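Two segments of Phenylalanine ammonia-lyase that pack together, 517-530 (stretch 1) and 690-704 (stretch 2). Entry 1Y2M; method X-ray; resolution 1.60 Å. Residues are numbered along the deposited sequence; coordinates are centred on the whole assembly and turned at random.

Stretch 1 517-530: NDVLSLLLATHLYC
Stretch 2 690-704: TIGSNVSKIYEAIKS

The strongest polar link joins Asp518 of the first helix to two side chains of the second. Asp518 (chi1 t) leaves its backbone sideways, but its carboxylate swings inward, and OD1 accepts twice: from Tyr699 OH at 2.5 Å, a very short hydrogen bond, and from Lys703 NZ at 2.8 Å, a hydrogen bond within a salt bridge. Lys703 coils back to reach it, with all four chi angles m. A water oxygen lies 2.6 Å from Asp518 OD2. A carboxylate suits this partly exposed spot, since it satisfies both a phenol and an ammonium group.

These partners sit on two α-helices, phi/psi near -60/-45, with i to i+4 bonds such as Tyr529 N to Ala525 O at 2.9 Å. The first continues beyond both ends of 517-530; the second starts at Ile691 and runs through most of stretch 2, opened by Thr690 (chi1 p), whose OG1 caps Ser693 N at 3.1 Å. The axes approach to 8.5 Å, their N-to-C directions 123° apart, so Asp518, near the start of its stretch, meets Lys703, near the end of the other.

The approach is tightest at Ala525, whose CA lies 5.1 Å from Tyr699 CA. Its methyl is a knob among Val695, Ile698, Tyr699 and Ile702; a small side chain fits such close backbones. Tyr699 (chi1 t, chi2 83°) fills the reciprocal hole formed by Asp518, Ser521, Leu522 and Ala525. Leu522 CD2 covers one ring face, 3.5 Å from Tyr699 CD1. Ser521 (m) turns its hydroxyl to its own helix, OG donating to Asn517 O at 2.8 Å, so it can pack against Ile702.

Farther along, buried Tyr529 (chi1 t, chi2 91°) lodges its broad ring among Ile691, Asn694, Val695 and Ile698, largely branched aliphatic chains. Leu528 (t, chi2 p) CD2 meets Ile698 (m, chi2 t) CG2 at 3.7 Å, both buried. The contact buries 689 Å², both sides summed.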

# COMPACT_ATOMS: atom_id res chain seq x y z
N ASN B 517 -5.32 7.10 14.96
CA ASN B 517 -5.63 8.12 15.97
C ASN B 517 -4.62 8.11 17.08
O ASN B 517 -4.18 9.17 17.54
CB ASN B 517 -7.04 8.03 16.59
CG ASN B 517 -8.13 8.52 15.69
OD1 ASN B 517 -7.93 9.43 14.89
ND2 ASN B 517 -9.36 7.99 15.88
N ASP B 518 -4.23 6.92 17.52
CA ASP B 518 -3.34 6.75 18.65
C ASP B 518 -1.96 7.30 18.29
O ASP B 518 -1.34 8.09 19.03
CB ASP B 518 -3.24 5.27 18.99
CG ASP B 518 -2.61 5.01 20.37
OD1 ASP B 518 -2.74 5.87 21.31
OD2 ASP B 518 -2.04 3.91 20.52
N VAL B 519 -1.46 6.88 17.12
CA VAL B 519 -0.14 7.37 16.67
C VAL B 519 -0.13 8.85 16.46
O VAL B 519 0.86 9.53 16.82
CB VAL B 519 0.31 6.60 15.45
CG1 VAL B 519 1.64 7.11 14.92
CG2 VAL B 519 0.38 5.12 15.83
N LEU B 520 -1.20 9.38 15.86
CA LEU B 520 -1.27 10.84 15.66
C LEU B 520 -1.29 11.52 17.02
O LEU B 520 -0.72 12.61 17.16
CB LEU B 520 -2.48 11.27 14.84
CG LEU B 520 -2.56 12.76 14.46
CD1 LEU B 520 -1.27 13.33 13.88
CD2 LEU B 520 -3.67 13.06 13.46
N SER B 521 -1.95 10.94 18.04
CA SER B 521 -1.98 11.55 19.38
C SER B 521 -0.58 11.62 19.96
O SER B 521 -0.23 12.58 20.65
CB SER B 521 -2.89 10.79 20.30
OG SER B 521 -4.25 10.78 19.81
N LEU B 522 0.22 10.60 19.70
CA LEU B 522 1.62 10.63 20.19
C LEU B 522 2.38 11.77 19.51
O LEU B 522 3.14 12.50 20.16
CB LEU B 522 2.34 9.31 19.83
CG LEU B 522 1.88 8.05 20.56
CD1 LEU B 522 2.43 6.78 19.94
CD2 LEU B 522 2.28 8.13 22.02
N LEU B 523 2.20 11.89 18.20
CA LEU B 523 2.86 12.94 17.42
C LEU B 523 2.42 14.32 17.88
O LEU B 523 3.26 15.24 18.03
CB LEU B 523 2.59 12.72 15.93
CG LEU B 523 3.17 13.73 14.98
CD1 LEU B 523 4.60 13.96 15.13
CD2 LEU B 523 2.75 13.40 13.50
N LEU B 524 1.10 14.51 18.01
CA LEU B 524 0.62 15.85 18.36
C LEU B 524 0.97 16.21 19.83
O LEU B 524 1.22 17.38 20.15
CB LEU B 524 -0.87 16.02 18.06
CG LEU B 524 -1.17 15.89 16.57
CD1 LEU B 524 -2.60 16.36 16.35
CD2 LEU B 524 -0.24 16.66 15.64
N ALA B 525 1.01 15.21 20.71
CA ALA B 525 1.47 15.43 22.12
C ALA B 525 2.94 15.91 22.08
O ALA B 525 3.34 16.78 22.81
CB ALA B 525 1.33 14.22 22.95
N THR B 526 3.73 15.24 21.28
CA THR B 526 5.14 15.62 21.07
C THR B 526 5.30 17.07 20.57
O THR B 526 6.11 17.88 21.06
CB THR B 526 5.79 14.61 20.12
OG1 THR B 526 5.81 13.34 20.77
CG2 THR B 526 7.20 14.97 19.67
N HIS B 527 4.57 17.39 19.52
CA HIS B 527 4.60 18.73 18.96
C HIS B 527 4.19 19.75 20.02
O HIS B 527 4.79 20.84 20.15
CB HIS B 527 3.70 18.75 17.72
CG HIS B 527 3.76 20.02 16.89
ND1 HIS B 527 3.04 20.17 15.72
CD2 HIS B 527 4.44 21.18 17.07
CE1 HIS B 527 3.29 21.38 15.22
NE2 HIS B 527 4.12 22.01 16.03
N LEU B 528 3.10 19.50 20.72
CA LEU B 528 2.67 20.43 21.77
C LEU B 528 3.73 20.61 22.85
O LEU B 528 4.02 21.74 23.25
CB LEU B 528 1.36 19.93 22.40
CG LEU B 528 0.66 20.80 23.44
CD1 LEU B 528 0.55 22.25 22.99
CD2 LEU B 528 -0.75 20.22 23.73
N TYR B 529 4.35 19.51 23.27
CA TYR B 529 5.46 19.61 24.23
C TYR B 529 6.51 20.59 23.70
O TYR B 529 6.96 21.49 24.42
CB TYR B 529 6.07 18.24 24.50
CG TYR B 529 7.29 18.32 25.38
CD1 TYR B 529 7.20 18.21 26.76
CD2 TYR B 529 8.53 18.51 24.82
CE1 TYR B 529 8.31 18.32 27.55
CE2 TYR B 529 9.66 18.64 25.62
CZ TYR B 529 9.55 18.54 26.97
OH TYR B 529 10.71 18.65 27.75
N CYS B 530 6.91 20.38 22.45
CA CYS B 530 8.01 21.17 21.86
C CYS B 530 7.66 22.65 21.64
O CYS B 530 8.45 23.55 21.97
CB CYS B 530 8.53 20.58 20.60
SG CYS B 530 9.28 18.96 20.74
N THR B 690 11.75 12.42 33.11
CA THR B 690 12.15 12.46 31.73
C THR B 690 11.21 13.24 30.86
O THR B 690 10.02 13.42 31.14
CB THR B 690 12.23 11.03 31.12
OG1 THR B 690 10.93 10.42 31.24
CG2 THR B 690 13.31 10.20 31.83
N ILE B 691 11.76 13.62 29.73
CA ILE B 691 10.95 14.23 28.67
C ILE B 691 9.75 13.35 28.32
O ILE B 691 8.59 13.87 28.19
CB ILE B 691 11.86 14.45 27.45
CG1 ILE B 691 12.90 15.51 27.81
CG2 ILE B 691 11.02 14.86 26.18
CD1 ILE B 691 14.09 15.49 26.87
N GLY B 692 10.00 12.05 28.18
CA GLY B 692 8.93 11.11 27.85
C GLY B 692 7.80 11.08 28.85
O GLY B 692 6.63 11.02 28.47
N SER B 693 8.15 11.15 30.14
CA SER B 693 7.16 11.17 31.22
C SER B 693 6.26 12.38 31.07
O SER B 693 5.07 12.29 31.28
CB SER B 693 7.82 11.16 32.59
OG SER B 693 8.40 9.88 32.87
N ASN B 694 6.84 13.50 30.65
CA ASN B 694 6.06 14.74 30.44
C ASN B 694 5.19 14.67 29.17
O ASN B 694 3.99 15.04 29.20
CB ASN B 694 6.97 15.98 30.49
CG ASN B 694 7.56 16.17 31.88
OD1 ASN B 694 8.78 16.27 32.08
ND2 ASN B 694 6.70 16.17 32.86
N VAL B 695 5.77 14.26 28.05
CA VAL B 695 4.98 14.06 26.83
C VAL B 695 3.80 13.09 27.12
O VAL B 695 2.64 13.30 26.66
CB VAL B 695 5.85 13.56 25.65
CG1 VAL B 695 4.98 13.28 24.42
CG2 VAL B 695 6.93 14.58 25.34
N SER B 696 4.07 12.04 27.88
CA SER B 696 3.03 11.09 28.26
C SER B 696 1.81 11.75 28.90
O SER B 696 0.67 11.33 28.63
CB SER B 696 3.60 9.99 29.12
OG SER B 696 4.61 9.27 28.39
N LYS B 697 2.03 12.71 29.77
CA LYS B 697 0.93 13.42 30.40
C LYS B 697 0.09 14.17 29.39
O LYS B 697 -1.14 14.21 29.54
CB LYS B 697 1.48 14.38 31.46
CG LYS B 697 1.97 13.65 32.66
CD LYS B 697 2.49 14.54 33.75
CE LYS B 697 2.78 13.69 35.02
NZ LYS B 697 1.69 12.72 35.32
N ILE B 698 0.71 14.71 28.34
CA ILE B 698 -0.02 15.41 27.28
C ILE B 698 -0.85 14.39 26.49
O ILE B 698 -2.05 14.58 26.22
CB ILE B 698 0.91 16.23 26.40
CG1 ILE B 698 1.69 17.25 27.27
CG2 ILE B 698 0.11 16.94 25.32
CD1 ILE B 698 2.65 18.15 26.52
N TYR B 699 -0.16 13.36 26.03
CA TYR B 699 -0.81 12.22 25.33
C TYR B 699 -2.03 11.71 26.12
O TYR B 699 -3.08 11.50 25.56
CB TYR B 699 0.19 11.10 25.12
CG TYR B 699 -0.37 9.76 24.65
CD1 TYR B 699 -0.65 9.48 23.32
CD2 TYR B 699 -0.60 8.75 25.59
CE1 TYR B 699 -1.11 8.22 22.93
CE2 TYR B 699 -1.07 7.52 25.18
CZ TYR B 699 -1.35 7.26 23.89
OH TYR B 699 -1.80 5.99 23.58
N GLU B 700 -1.88 11.52 27.42
CA GLU B 700 -2.98 10.98 28.23
C GLU B 700 -4.17 11.92 28.24
O GLU B 700 -5.33 11.48 28.18
CB GLU B 700 -2.50 10.62 29.63
CG GLU B 700 -1.59 9.39 29.60
CD GLU B 700 -0.99 8.98 30.95
OE1 GLU B 700 -0.93 9.82 31.87
OE2 GLU B 700 -0.59 7.79 31.10
N ALA B 701 -3.90 13.22 28.29
CA ALA B 701 -4.94 14.25 28.19
C ALA B 701 -5.64 14.32 26.84
O ALA B 701 -6.80 14.70 26.75
CB ALA B 701 -4.37 15.61 28.57
N ILE B 702 -4.94 13.94 25.78
CA ILE B 702 -5.54 13.81 24.45
C ILE B 702 -6.44 12.56 24.46
O ILE B 702 -7.61 12.61 24.13
CB ILE B 702 -4.48 13.76 23.33
CG1 ILE B 702 -3.74 15.11 23.26
CG2 ILE B 702 -5.13 13.44 22.00
CD1 ILE B 702 -2.49 15.06 22.41
N LYS B 703 -5.88 11.43 24.85
CA LYS B 703 -6.61 10.16 24.74
C LYS B 703 -7.87 10.11 25.59
O LYS B 703 -8.91 9.55 25.17
CB LYS B 703 -5.69 8.98 25.05
CG LYS B 703 -4.54 8.74 24.13
CD LYS B 703 -4.93 8.50 22.64
CE LYS B 703 -5.75 7.24 22.38
NZ LYS B 703 -5.08 6.01 22.81
N SER B 704 -7.81 10.74 26.75
CA SER B 704 -8.93 10.79 27.69
C SER B 704 -9.99 11.79 27.23
O SER B 704 -11.10 11.77 27.77
CB SER B 704 -8.48 11.21 29.09
OG SER B 704 -8.13 12.60 29.09
O HOH W 1 -1.69 2.71 22.80